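Local coordinates for PrgZ (Enterococcus faecalis, PDB 4FAJ), which binds the sex pheromone peptide cCF10 as a membrane-tethered extracellular receptor of the solute-binding protein 5 family and probably serves its uptake, at residues V58-L64 with Y557-I562; P75-V79 with T154-N158; M91-Y95 with A106-P112; S363-K369 with F381-V387; K391-E395 with Q435-E439. All blocks are in the same frame, centred on the assembly; numbering follows the deposited sequence. Where two conformers were deposited one is given.

Contact 1 (V58-L64 with Y557-I562); sequences VEQVATL and YKKMRI
The first ordered residues of the chain, V58-L64, meet Y557-I562, close to the C-terminal end of the chain. Val-61 to Leu-64 are extended strand; ahead of them Gln-60 sits at the centre of an inverse gamma turn, and its CA lies 5.6 Å from that of Ile-562. Y557-I562 opens with a type I turn from Tyr-557 to Met-560, closed by Met-560 N donating to Tyr-557 O at 3.0 Å. Tyr-557 (chi1 m) brings its ring up to Leu-64, with CE1 3.3 Å from Leu-64 CD1. Lys-558 and Lys-559, at the turn's corner, point elsewhere and bond Asp-263 and Asp-266, the ligands of a zinc ion. Met-560 is all-trans, so its CE reaches Ala-62 CB at 3.5 Å and Leu-64 CD1 at 4.3 Å. At Arg-561 the backbone becomes extended, and the guanidinium leads away to a salt bridge with Glu-563. Ile-562 (m, m) has the most surface covered by the other segment: its CG2 meets Val-58 CG1 at 3.7 Å, its CD1 Ala-62 CB at 4.4 Å, and the Gln-60 side chain folds over its backbone. The arrangement is side-chain packing between strands of two separate sheets, bringing the chain ends together without a backbone-to-backbone hydrogen bond: strand 61-66 is an edge strand running parallel to 271-276, whereas 561-562 pairs antiparallel with 543-544, whose Ile-543 also packs on Met-560 and Ile-562.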
# COMPACT_ATOMS: atom_id res chain seq x y z
N VAL A 58 -4.84 35.61 2.58
CA VAL A 58 -4.70 34.31 3.31
C VAL A 58 -3.50 33.52 2.79
O VAL A 58 -3.42 33.17 1.61
CB VAL A 58 -5.97 33.47 3.19
CG1 VAL A 58 -5.80 32.14 3.91
CG2 VAL A 58 -7.16 34.24 3.77
N GLU A 59 -2.55 33.25 3.69
CA GLU A 59 -1.34 32.53 3.34
C GLU A 59 -1.69 31.10 2.92
O GLU A 59 -2.49 30.44 3.58
CB GLU A 59 -0.37 32.53 4.51
CG GLU A 59 1.01 31.99 4.17
CD GLU A 59 2.03 32.25 5.26
OE1 GLU A 59 3.12 32.78 4.93
OE2 GLU A 59 1.75 31.94 6.44
N GLN A 60 -1.10 30.64 1.83
CA GLN A 60 -1.40 29.30 1.31
C GLN A 60 -0.42 28.30 1.90
O GLN A 60 0.48 27.79 1.21
CB GLN A 60 -1.39 29.28 -0.22
CG GLN A 60 -2.41 30.23 -0.85
CD GLN A 60 -3.86 29.86 -0.54
OE1 GLN A 60 -4.57 30.61 0.12
NE2 GLN A 60 -4.29 28.70 -1.01
N VAL A 61 -0.60 28.01 3.19
CA VAL A 61 0.27 27.08 3.91
C VAL A 61 -0.59 26.23 4.83
O VAL A 61 -1.63 26.67 5.31
CB VAL A 61 1.36 27.83 4.71
CG1 VAL A 61 2.10 26.88 5.65
CG2 VAL A 61 2.34 28.52 3.77
N ALA A 62 -0.16 24.99 5.07
CA ALA A 62 -0.86 24.09 5.98
C ALA A 62 0.13 23.17 6.65
O ALA A 62 1.23 22.95 6.13
CB ALA A 62 -1.90 23.26 5.23
N THR A 63 -0.29 22.63 7.79
CA THR A 63 0.45 21.57 8.47
C THR A 63 -0.49 20.38 8.62
O THR A 63 -1.53 20.48 9.27
CB THR A 63 0.96 22.05 9.84
OG1 THR A 63 1.83 23.17 9.64
CG2 THR A 63 1.74 20.94 10.54
N LEU A 64 -0.12 19.27 7.99
CA LEU A 64 -0.92 18.06 7.95
C LEU A 64 -0.20 16.94 8.69
O LEU A 64 0.88 17.15 9.23
CB LEU A 64 -1.19 17.65 6.49
CG LEU A 64 -1.78 18.74 5.56
CD1 LEU A 64 -1.94 18.19 4.14
CD2 LEU A 64 -3.10 19.28 6.08
N TYR A 557 -2.42 16.63 -3.13
CA TYR A 557 -2.53 18.02 -2.69
C TYR A 557 -2.32 19.04 -3.82
O TYR A 557 -2.28 20.24 -3.57
CB TYR A 557 -1.48 18.26 -1.60
CG TYR A 557 -1.56 17.30 -0.44
CD1 TYR A 557 -2.69 17.25 0.36
CD2 TYR A 557 -0.50 16.45 -0.13
CE1 TYR A 557 -2.76 16.37 1.45
CE2 TYR A 557 -0.56 15.58 0.94
CZ TYR A 557 -1.69 15.56 1.73
OH TYR A 557 -1.76 14.69 2.80
N LYS A 558 -2.19 18.55 -5.05
CA LYS A 558 -1.85 19.41 -6.19
C LYS A 558 -2.69 20.69 -6.25
O LYS A 558 -2.15 21.78 -6.42
CB LYS A 558 -1.99 18.63 -7.51
CG LYS A 558 -1.82 19.50 -8.77
CD LYS A 558 -1.80 18.64 -10.04
CE LYS A 558 -1.92 19.50 -11.28
NZ LYS A 558 -2.05 18.68 -12.51
N LYS A 559 -4.00 20.54 -6.14
CA LYS A 559 -4.92 21.66 -6.32
C LYS A 559 -5.45 22.19 -4.98
O LYS A 559 -6.38 23.00 -4.94
CB LYS A 559 -6.08 21.26 -7.24
CG LYS A 559 -5.65 21.01 -8.68
CD LYS A 559 -6.88 20.76 -9.58
CE LYS A 559 -6.53 20.09 -10.92
NZ LYS A 559 -6.49 21.05 -12.07
N MET A 560 -4.82 21.77 -3.88
CA MET A 560 -5.18 22.23 -2.54
C MET A 560 -5.10 23.75 -2.44
O MET A 560 -4.21 24.36 -3.03
CB MET A 560 -4.22 21.60 -1.51
CG MET A 560 -4.42 22.00 -0.06
SD MET A 560 -3.24 21.13 1.00
CE MET A 560 -3.72 21.76 2.60
N ARG A 561 -6.03 24.35 -1.69
CA ARG A 561 -5.96 25.78 -1.37
C ARG A 561 -6.59 26.09 -0.01
O ARG A 561 -7.37 25.30 0.51
CB ARG A 561 -6.62 26.62 -2.47
CG ARG A 561 -8.13 26.49 -2.53
CD ARG A 561 -8.71 27.31 -3.67
NE ARG A 561 -10.15 27.51 -3.50
CZ ARG A 561 -11.10 26.67 -3.91
NH1 ARG A 561 -10.79 25.56 -4.56
NH2 ARG A 561 -12.38 26.95 -3.69
N ILE A 562 -6.24 27.25 0.55
CA ILE A 562 -6.75 27.69 1.84
C ILE A 562 -7.71 28.85 1.59
O ILE A 562 -7.32 29.85 1.00
CB ILE A 562 -5.62 28.15 2.80
CG1 ILE A 562 -4.53 27.09 2.93
CG2 ILE A 562 -6.19 28.48 4.18
CD1 ILE A 562 -5.03 25.72 3.39

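Contact 2 (P75-V79 with T154-N158); sequences PATAV and TVSPN
Asn-158 and Ser-156 reach across to the carbonyls of P75-V79, a loop near-helical at Pro-75 and Ala-76, bridging at Thr-77 (-114/-14), extended at Ala-78 and back to -136/-7 at Val-79. The CA atoms of Thr-77 and Ser-156 lie 5.5 Å apart. Ala-76 O takes two donors: Ser-156 OG at 2.6 Å and, weakly, Asn-158 ND2 at 3.3 Å. The same ND2 gives a straight bond to Ala-78 O at 3.1 Å. A water donates to Asn-158 OD1 (2.7 Å) and Ala-78 O (3.2 Å). Ser-156 OG (chi1 t) also accepts from Asn-158 N at 3.0 Å, an ST turn that sets Asn-158 (chi1 m) facing the other loop. The contact ties the loop ahead of helix 81-90 to the one following helix 139-150, beside the peptide site: Val-79 bonds the bound peptide through its backbone and packs on it. Pro-157 fills the space between, its CG 3.6 Å from Thr-77 O and 4.3 Å from Val-79 CB. Thr-77 OG1 bonds Ser-72 OG, and Thr-154 OG1 bonds Arg-148 O.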
# COMPACT_ATOMS: atom_id res chain seq x y z
N PRO A 75 11.18 5.77 -6.29
CA PRO A 75 10.08 5.01 -6.90
C PRO A 75 10.31 3.50 -6.95
O PRO A 75 9.38 2.72 -6.77
CB PRO A 75 10.04 5.58 -8.33
CG PRO A 75 10.47 6.97 -8.18
CD PRO A 75 11.54 6.95 -7.11
N ALA A 76 11.55 3.09 -7.21
CA ALA A 76 11.86 1.68 -7.33
C ALA A 76 11.72 0.93 -6.01
O ALA A 76 11.42 -0.26 -6.02
CB ALA A 76 13.27 1.49 -7.90
N THR A 77 11.91 1.60 -4.87
CA THR A 77 11.92 0.93 -3.57
C THR A 77 10.76 1.30 -2.63
O THR A 77 10.56 0.60 -1.65
CB THR A 77 13.23 1.18 -2.80
OG1 THR A 77 13.30 2.57 -2.42
CG2 THR A 77 14.45 0.80 -3.66
N ALA A 78 10.02 2.37 -2.93
CA ALA A 78 8.93 2.82 -2.07
C ALA A 78 7.71 1.88 -2.15
O ALA A 78 7.17 1.64 -3.22
CB ALA A 78 8.53 4.24 -2.42
N VAL A 79 7.29 1.36 -1.00
CA VAL A 79 6.15 0.44 -0.91
C VAL A 79 5.17 0.72 0.25
O VAL A 79 4.10 0.08 0.32
CB VAL A 79 6.66 -1.02 -0.84
CG1 VAL A 79 7.21 -1.35 0.54
CG2 VAL A 79 5.56 -1.97 -1.23
N THR A 154 18.65 -4.67 -8.33
CA THR A 154 17.94 -3.64 -7.58
C THR A 154 17.19 -4.20 -6.36
O THR A 154 16.98 -3.49 -5.38
CB THR A 154 16.93 -2.88 -8.49
OG1 THR A 154 17.63 -2.37 -9.63
CG2 THR A 154 16.26 -1.74 -7.74
N VAL A 155 16.80 -5.47 -6.44
CA VAL A 155 16.02 -6.12 -5.38
C VAL A 155 14.77 -5.30 -5.02
O VAL A 155 14.47 -5.06 -3.85
CB VAL A 155 16.88 -6.39 -4.12
CG1 VAL A 155 16.18 -7.39 -3.21
CG2 VAL A 155 18.26 -6.91 -4.51
N SER A 156 14.05 -4.87 -6.05
CA SER A 156 12.89 -4.02 -5.84
C SER A 156 11.73 -4.81 -5.27
O SER A 156 11.37 -5.85 -5.82
CB SER A 156 12.45 -3.37 -7.15
OG SER A 156 11.25 -2.65 -6.98
N PRO A 157 11.11 -4.30 -4.19
CA PRO A 157 9.88 -4.91 -3.72
C PRO A 157 8.70 -4.71 -4.68
O PRO A 157 7.63 -5.27 -4.43
CB PRO A 157 9.61 -4.17 -2.41
CG PRO A 157 10.17 -2.82 -2.64
CD PRO A 157 11.39 -3.03 -3.50
N ASN A 158 8.89 -3.91 -5.73
CA ASN A 158 7.80 -3.60 -6.66
C ASN A 158 7.84 -4.40 -7.97
O ASN A 158 7.06 -4.12 -8.89
CB ASN A 158 7.78 -2.10 -6.98
CG ASN A 158 7.40 -1.25 -5.78
OD1 ASN A 158 6.42 -1.53 -5.07
ND2 ASN A 158 8.17 -0.18 -5.54
O HOH W 1 4.61 0.37 -4.57

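Contact 3 (M91-Y95 with A106-P112); sequences MEGLY and AIAAGQP
M91-Y95 leaves the end of helix 81-90 extended, kinks at Leu-94, where phi/psi drop to helical values (-62/-40), and is extended again at Tyr-95. The pairing with A106-P112 is antiparallel only locally, with CA atoms 4.4 Å apart at Leu-94 and Ile-107 and 4.6 Å at Tyr-95 and Ala-106; the second segment bends sharply at Ala-106 (-116/-89) and Ile-107 (-71/-36), then turns back along the Tyr-95 side chain. These bends gather three amides round two carbonyls. Leu-94 O accepts from Ala-106 N (2.9 Å) and Ala-108 N (3.0 Å), while Ile-107 N, set between them, goes to Gly-93 O at 3.1 Å.

The CA-to-CB bond of Tyr-95 points away, yet with chi1 m the ring comes back along the second segment. Its OH donates to Gly-110 O at 2.9 Å, CZ lies 3.6 Å from Ala-108 CB, and Pro-112 CD is 3.2 Å from OH. Leu-94 CB meets Ala-108 CB at 4.2 Å, and its side chain packs outward on Phe-142 and Trp-146 of helix 139-150. Glu-92 (t, t) lays OE1 3.5 Å from Ile-107 CG1; its carboxylate bonds Tyr-261 and Trp-262 and bridges to Arg-96. The Glu-92 side chain lies about 8 Å from the zinc ion held by Asp-263 and Asp-266. The two segments close a short excursion containing strands 95-97 and 103-105, an irregular loop closure beside that zinc site.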
# COMPACT_ATOMS: atom_id res chain seq x y z
N MET A 91 6.63 13.99 -6.93
CA MET A 91 6.90 13.44 -8.25
C MET A 91 5.58 13.27 -9.03
O MET A 91 4.50 13.58 -8.52
CB MET A 91 7.64 12.10 -8.14
CG MET A 91 9.03 12.22 -7.55
SD MET A 91 10.03 10.76 -7.80
CE MET A 91 10.54 10.92 -9.52
N GLU A 92 5.70 12.81 -10.27
CA GLU A 92 4.55 12.58 -11.15
C GLU A 92 4.90 11.51 -12.17
O GLU A 92 6.05 11.38 -12.57
CB GLU A 92 4.18 13.88 -11.87
CG GLU A 92 2.93 13.78 -12.73
CD GLU A 92 2.55 15.09 -13.36
OE1 GLU A 92 3.32 15.60 -14.21
OE2 GLU A 92 1.47 15.60 -13.00
N GLY A 93 3.89 10.74 -12.57
CA GLY A 93 4.05 9.70 -13.58
C GLY A 93 3.28 10.01 -14.85
O GLY A 93 2.81 11.13 -15.06
N LEU A 94 3.17 9.00 -15.71
CA LEU A 94 2.48 9.18 -16.98
C LEU A 94 1.01 9.56 -16.79
O LEU A 94 0.47 10.38 -17.55
CB LEU A 94 2.60 7.92 -17.83
CG LEU A 94 4.00 7.62 -18.37
CD1 LEU A 94 4.06 6.23 -18.96
CD2 LEU A 94 4.44 8.67 -19.39
N TYR A 95 0.38 8.92 -15.80
CA TYR A 95 -1.02 9.15 -15.45
C TYR A 95 -1.16 9.43 -13.94
O TYR A 95 -0.29 9.07 -13.13
CB TYR A 95 -1.90 7.96 -15.89
CG TYR A 95 -1.75 7.70 -17.35
CD1 TYR A 95 -2.52 8.41 -18.28
CD2 TYR A 95 -0.77 6.84 -17.83
CE1 TYR A 95 -2.34 8.23 -19.63
CE2 TYR A 95 -0.59 6.66 -19.19
CZ TYR A 95 -1.37 7.35 -20.08
OH TYR A 95 -1.20 7.20 -21.42
N ALA A 106 -1.11 12.74 -17.25
CA ALA A 106 -0.30 13.62 -16.40
C ALA A 106 0.94 14.01 -17.22
O ALA A 106 0.88 14.97 -17.97
CB ALA A 106 0.05 12.95 -15.08
N ILE A 107 2.02 13.23 -17.14
CA ILE A 107 3.16 13.43 -18.05
C ILE A 107 2.80 13.01 -19.48
O ILE A 107 3.26 13.62 -20.44
CB ILE A 107 4.43 12.70 -17.56
CG1 ILE A 107 4.94 13.35 -16.27
CG2 ILE A 107 5.55 12.72 -18.62
CD1 ILE A 107 6.00 12.55 -15.56
N ALA A 108 2.00 11.95 -19.62
CA ALA A 108 1.46 11.54 -20.91
C ALA A 108 0.50 12.60 -21.46
O ALA A 108 -0.26 13.21 -20.71
CB ALA A 108 0.73 10.19 -20.77
N ALA A 109 0.53 12.82 -22.77
CA ALA A 109 -0.33 13.81 -23.41
C ALA A 109 -1.75 13.30 -23.67
O ALA A 109 -2.64 14.07 -24.02
CB ALA A 109 0.29 14.31 -24.72
N GLY A 110 -1.95 12.00 -23.52
CA GLY A 110 -3.25 11.39 -23.77
C GLY A 110 -3.25 9.97 -23.25
O GLY A 110 -2.23 9.47 -22.81
N GLN A 111 -4.41 9.32 -23.29
CA GLN A 111 -4.52 7.89 -22.98
C GLN A 111 -3.68 7.08 -23.97
O GLN A 111 -3.38 7.55 -25.07
CB GLN A 111 -5.99 7.45 -23.07
CG GLN A 111 -6.90 8.05 -22.00
CD GLN A 111 -6.58 7.57 -20.60
OE1 GLN A 111 -5.94 6.53 -20.42
NE2 GLN A 111 -7.03 8.31 -19.60
N PRO A 112 -3.31 5.84 -23.60
CA PRO A 112 -2.53 5.06 -24.54
C PRO A 112 -3.30 4.71 -25.81
O PRO A 112 -4.53 4.53 -25.77
CB PRO A 112 -2.19 3.78 -23.75
CG PRO A 112 -2.35 4.16 -22.34
CD PRO A 112 -3.49 5.12 -22.33

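Contact 4 (S363-K369 with F381-V387); sequences SVGVVPK and FANEKLV
Two carbonyl oxygens crowd together: Val-364 O lies 3.2 Å from Glu-384 O, both acceptors, because Leu-386 N draws Val-364 O in with a 2.8 Å hydrogen bond, the only direct one between the segments. Inverse gamma turns centred on Ala-382 and Lys-385 shape F381-V387; in S363-K369, extended Gly-365 (-175/-169) and helical Val-366 (-66/-44) make the bend. The CA atoms of Val-364 and Lys-385 stand 4.7 Å apart, those of Lys-369 and Ala-382 5.2 Å. A water donating to Ser-363 O and Val-387 O (2.7 Å each) bridges the backbones. Both segments belong to the long loop between strand 361-362 and helix 391-402, folded back against helix 510-524. Ala-382 CB fits into the bend of S363-K369, 3.5 Å from both Val-367 O and Pro-368 O and 4.1 Å from Val-364 CG2. Val-367 (t) sets CG2 3.6 Å from Phe-381 CE2, whose ring also meets Trp-511 edge-to-face and Lys-515 as cation-pi. Lys-369 CG passes 3.7 Å from Ala-382 O, its side chain about 5 Å from a zinc ion.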
# COMPACT_ATOMS: atom_id res chain seq x y z
N SER A 363 -13.58 -7.46 8.26
CA SER A 363 -13.24 -8.11 6.99
C SER A 363 -14.20 -9.26 6.74
O SER A 363 -14.59 -9.97 7.67
CB SER A 363 -11.81 -8.68 7.04
OG SER A 363 -10.80 -7.68 7.04
N VAL A 364 -14.60 -9.43 5.48
CA VAL A 364 -15.37 -10.61 5.05
C VAL A 364 -14.51 -11.58 4.25
O VAL A 364 -14.93 -12.68 3.92
CB VAL A 364 -16.59 -10.22 4.19
CG1 VAL A 364 -17.61 -9.43 5.02
CG2 VAL A 364 -16.16 -9.45 2.93
N GLY A 365 -13.30 -11.17 3.91
CA GLY A 365 -12.37 -11.99 3.15
C GLY A 365 -11.05 -11.24 3.06
O GLY A 365 -10.85 -10.23 3.75
N VAL A 366 -10.15 -11.73 2.22
CA VAL A 366 -8.88 -11.04 1.98
C VAL A 366 -9.14 -9.70 1.28
O VAL A 366 -8.55 -8.67 1.64
CB VAL A 366 -7.94 -11.92 1.14
CG1 VAL A 366 -6.73 -11.17 0.64
CG2 VAL A 366 -7.52 -13.18 1.94
N VAL A 367 -10.02 -9.72 0.28
CA VAL A 367 -10.29 -8.54 -0.55
C VAL A 367 -11.33 -7.68 0.16
O VAL A 367 -12.32 -8.21 0.67
CB VAL A 367 -10.81 -8.93 -1.95
CG1 VAL A 367 -11.16 -7.70 -2.76
CG2 VAL A 367 -9.77 -9.76 -2.69
N PRO A 368 -11.08 -6.36 0.23
CA PRO A 368 -12.04 -5.45 0.87
C PRO A 368 -13.28 -5.14 0.03
O PRO A 368 -13.28 -5.32 -1.17
CB PRO A 368 -11.23 -4.18 1.09
CG PRO A 368 -10.16 -4.20 0.04
CD PRO A 368 -9.86 -5.65 -0.20
N LYS A 369 -14.33 -4.65 0.70
CA LYS A 369 -15.57 -4.25 0.03
C LYS A 369 -15.43 -2.89 -0.63
O LYS A 369 -14.55 -2.09 -0.26
CB LYS A 369 -16.73 -4.21 1.04
CG LYS A 369 -17.10 -5.56 1.59
CD LYS A 369 -17.87 -5.49 2.91
CE LYS A 369 -19.34 -5.68 2.76
NZ LYS A 369 -19.95 -5.96 4.12
N PHE A 381 -16.87 -7.70 -5.61
CA PHE A 381 -16.09 -8.95 -5.53
C PHE A 381 -16.17 -9.56 -4.13
O PHE A 381 -16.21 -10.80 -3.95
CB PHE A 381 -14.62 -8.69 -5.88
CG PHE A 381 -13.75 -9.92 -5.89
CD1 PHE A 381 -13.65 -10.70 -7.04
CD2 PHE A 381 -13.01 -10.29 -4.78
CE1 PHE A 381 -12.83 -11.82 -7.07
CE2 PHE A 381 -12.21 -11.43 -4.81
CZ PHE A 381 -12.13 -12.19 -5.96
N ALA A 382 -16.16 -8.69 -3.13
CA ALA A 382 -16.20 -9.11 -1.74
C ALA A 382 -17.66 -9.27 -1.28
O ALA A 382 -18.15 -8.50 -0.47
CB ALA A 382 -15.45 -8.08 -0.89
N ASN A 383 -18.36 -10.26 -1.82
CA ASN A 383 -19.79 -10.42 -1.53
C ASN A 383 -20.14 -11.70 -0.76
O ASN A 383 -21.32 -12.09 -0.72
CB ASN A 383 -20.60 -10.33 -2.81
CG ASN A 383 -20.29 -11.42 -3.80
OD1 ASN A 383 -19.31 -12.15 -3.68
ND2 ASN A 383 -21.12 -11.52 -4.83
N GLU A 384 -19.13 -12.32 -0.16
CA GLU A 384 -19.32 -13.53 0.64
C GLU A 384 -18.66 -13.35 1.99
O GLU A 384 -17.56 -12.81 2.09
CB GLU A 384 -18.69 -14.74 -0.06
CG GLU A 384 -19.44 -15.22 -1.27
CD GLU A 384 -18.80 -16.45 -1.90
OE1 GLU A 384 -18.60 -17.44 -1.18
OE2 GLU A 384 -18.52 -16.42 -3.11
N LYS A 385 -19.33 -13.81 3.05
CA LYS A 385 -18.78 -13.76 4.39
C LYS A 385 -17.91 -15.01 4.60
O LYS A 385 -18.39 -16.04 5.09
CB LYS A 385 -19.91 -13.67 5.42
CG LYS A 385 -19.45 -13.18 6.78
CD LYS A 385 -20.62 -13.14 7.75
CE LYS A 385 -20.39 -12.16 8.88
NZ LYS A 385 -21.64 -11.97 9.67
N LEU A 386 -16.64 -14.90 4.23
CA LEU A 386 -15.73 -16.06 4.19
C LEU A 386 -14.98 -16.31 5.49
O LEU A 386 -14.41 -17.40 5.68
CB LEU A 386 -14.73 -15.88 3.04
CG LEU A 386 -15.28 -15.88 1.61
CD1 LEU A 386 -14.16 -15.56 0.63
CD2 LEU A 386 -15.96 -17.20 1.24
N VAL A 387 -14.94 -15.31 6.38
CA VAL A 387 -14.38 -15.46 7.71
C VAL A 387 -15.36 -14.90 8.71
O VAL A 387 -16.06 -13.92 8.41
CB VAL A 387 -13.00 -14.76 7.86
CG1 VAL A 387 -11.96 -15.43 6.96
CG2 VAL A 387 -13.08 -13.27 7.55
O HOH W 2 -16.73 -11.32 8.72

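Contact 5 (K391-E395 with Q435-E439); sequences KKQAE and QDSLE
Ser-437, the last helical residue of 421-437, is the most buried residue here, and the opening turn of helix 391-402 closes on it. The two helices come close at this point, with the CA atoms of Ser-437 and Glu-395 5.4 Å apart. With chi1 m, Ser-437 puts its OG 3.0 Å from Lys-391 CE and its CB 4.0 Å from Ala-394 CB, while its O lies 3.5 Å from Glu-395 CG. Small side chains at Ala-394 and Ser-437 permit the approach, and Ala-345 of helix 336-345 packs against both.

Lys-391 comes next in buried surface. Its CA-to-CB bond points sideways, but the chain (chi1 t, chi2 114°) arches over Ser-437 so that NZ sits between two carboxylates. It makes a salt bridge to Asp-436 OD2 at 3.6 Å across the interface, and within its own helix a second to Glu-395 OE2 at 3.4 Å, one turn on, whose hydrogen bond is weak. CE passes 3.3 Å from Asp-436 OD2. Asp-436 has chi1 t, Glu-395 m, t. No hydrogen bond crosses between the segments.

Beyond Ser-437 the chain leaves the helix at Leu-438, and Glu-439 O accepts from Trp-398 NE1. Helix 421-437 is the connection of a beta-alpha-beta crossover between parallel strands 412-418 and 442-448; this contact packs its C-terminal end beside the start of the preceding helix, 391-402.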
# COMPACT_ATOMS: atom_id res chain seq x y z
N LYS A 391 -15.97 -18.69 18.51
CA LYS A 391 -15.17 -19.07 19.68
C LYS A 391 -15.11 -20.59 19.90
O LYS A 391 -14.04 -21.15 20.11
CB LYS A 391 -15.73 -18.37 20.93
CG LYS A 391 -15.06 -18.72 22.24
CD LYS A 391 -14.33 -17.54 22.84
CE LYS A 391 -13.45 -17.99 24.01
NZ LYS A 391 -14.25 -18.34 25.20
N LYS A 392 -16.26 -21.26 19.82
CA LYS A 392 -16.28 -22.72 20.04
C LYS A 392 -15.45 -23.47 18.99
O LYS A 392 -14.72 -24.38 19.34
CB LYS A 392 -17.71 -23.27 20.10
CG LYS A 392 -18.40 -23.09 21.48
CD LYS A 392 -18.80 -21.64 21.71
CE LYS A 392 -19.45 -21.36 23.03
NZ LYS A 392 -19.24 -19.92 23.36
N GLN A 393 -15.53 -23.07 17.72
CA GLN A 393 -14.69 -23.71 16.69
C GLN A 393 -13.20 -23.41 16.88
O GLN A 393 -12.36 -24.27 16.64
CB GLN A 393 -15.14 -23.32 15.26
CG GLN A 393 -16.38 -24.09 14.75
CD GLN A 393 -16.19 -25.60 14.73
OE1 GLN A 393 -15.06 -26.10 14.69
NE2 GLN A 393 -17.30 -26.33 14.77
N ALA A 394 -12.88 -22.19 17.32
CA ALA A 394 -11.51 -21.82 17.66
C ALA A 394 -10.95 -22.77 18.70
O ALA A 394 -9.87 -23.33 18.53
CB ALA A 394 -11.45 -20.38 18.17
N GLU A 395 -11.70 -22.95 19.78
CA GLU A 395 -11.31 -23.83 20.89
C GLU A 395 -11.11 -25.25 20.40
O GLU A 395 -10.15 -25.93 20.78
CB GLU A 395 -12.36 -23.80 21.99
CG GLU A 395 -12.48 -22.45 22.70
CD GLU A 395 -13.56 -22.43 23.79
OE1 GLU A 395 -14.52 -23.22 23.70
OE2 GLU A 395 -13.44 -21.62 24.73
N GLN A 435 -5.40 -15.47 23.43
CA GLN A 435 -5.20 -16.11 24.74
C GLN A 435 -6.50 -16.65 25.33
O GLN A 435 -6.50 -17.70 25.96
CB GLN A 435 -4.48 -15.14 25.71
CG GLN A 435 -3.03 -14.92 25.28
CD GLN A 435 -2.21 -14.02 26.19
OE1 GLN A 435 -0.99 -13.98 26.08
NE2 GLN A 435 -2.87 -13.27 27.07
N ASP A 436 -7.62 -15.98 25.06
CA ASP A 436 -8.93 -16.40 25.59
C ASP A 436 -9.52 -17.65 24.93
O ASP A 436 -10.30 -18.37 25.57
CB ASP A 436 -9.95 -15.26 25.49
CG ASP A 436 -11.22 -15.54 26.30
OD1 ASP A 436 -11.10 -15.91 27.49
OD2 ASP A 436 -12.34 -15.37 25.76
N SER A 437 -9.18 -17.90 23.67
CA SER A 437 -9.73 -19.04 22.93
C SER A 437 -8.74 -20.18 22.70
O SER A 437 -9.16 -21.31 22.43
CB SER A 437 -10.27 -18.59 21.57
OG SER A 437 -11.48 -17.89 21.72
N LEU A 438 -7.45 -19.90 22.79
CA LEU A 438 -6.42 -20.91 22.62
C LEU A 438 -5.77 -21.12 23.98
O LEU A 438 -4.72 -20.54 24.28
CB LEU A 438 -5.39 -20.50 21.57
CG LEU A 438 -5.85 -20.57 20.11
CD1 LEU A 438 -7.04 -19.66 19.85
CD2 LEU A 438 -4.71 -20.21 19.17
N GLU A 439 -6.42 -21.94 24.81
CA GLU A 439 -6.01 -22.10 26.20
C GLU A 439 -4.55 -22.54 26.25
O GLU A 439 -4.16 -23.48 25.56
CB GLU A 439 -6.90 -23.12 26.94
CG GLU A 439 -7.09 -22.85 28.44
CD GLU A 439 -6.18 -23.68 29.34
OE1 GLU A 439 -5.16 -24.22 28.86
OE2 GLU A 439 -6.49 -23.79 30.56

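How the contacts relate
Contact 1 joins the two ends of the ordered chain, enclosing all the others; contact 3 lies within the span of contact 2, and contacts 4 and 5 follow in series. In space contact 3 links the first two: it touches contact 2 where Pro-75 CG meets Met-91 SD at 3.8 Å, and its nearest atoms come within about 5 Å of contact 1, while contacts 1 and 2 stay about 15 Å apart at their nearest atoms. Contact 4 lies across the chain's centre from contact 2. Contact 5, its centre 23 Å from that of contact 4, begins just after it in sequence, on the first turn of helix 391-402. Contact 2 reaches the bound peptide, through Val-79.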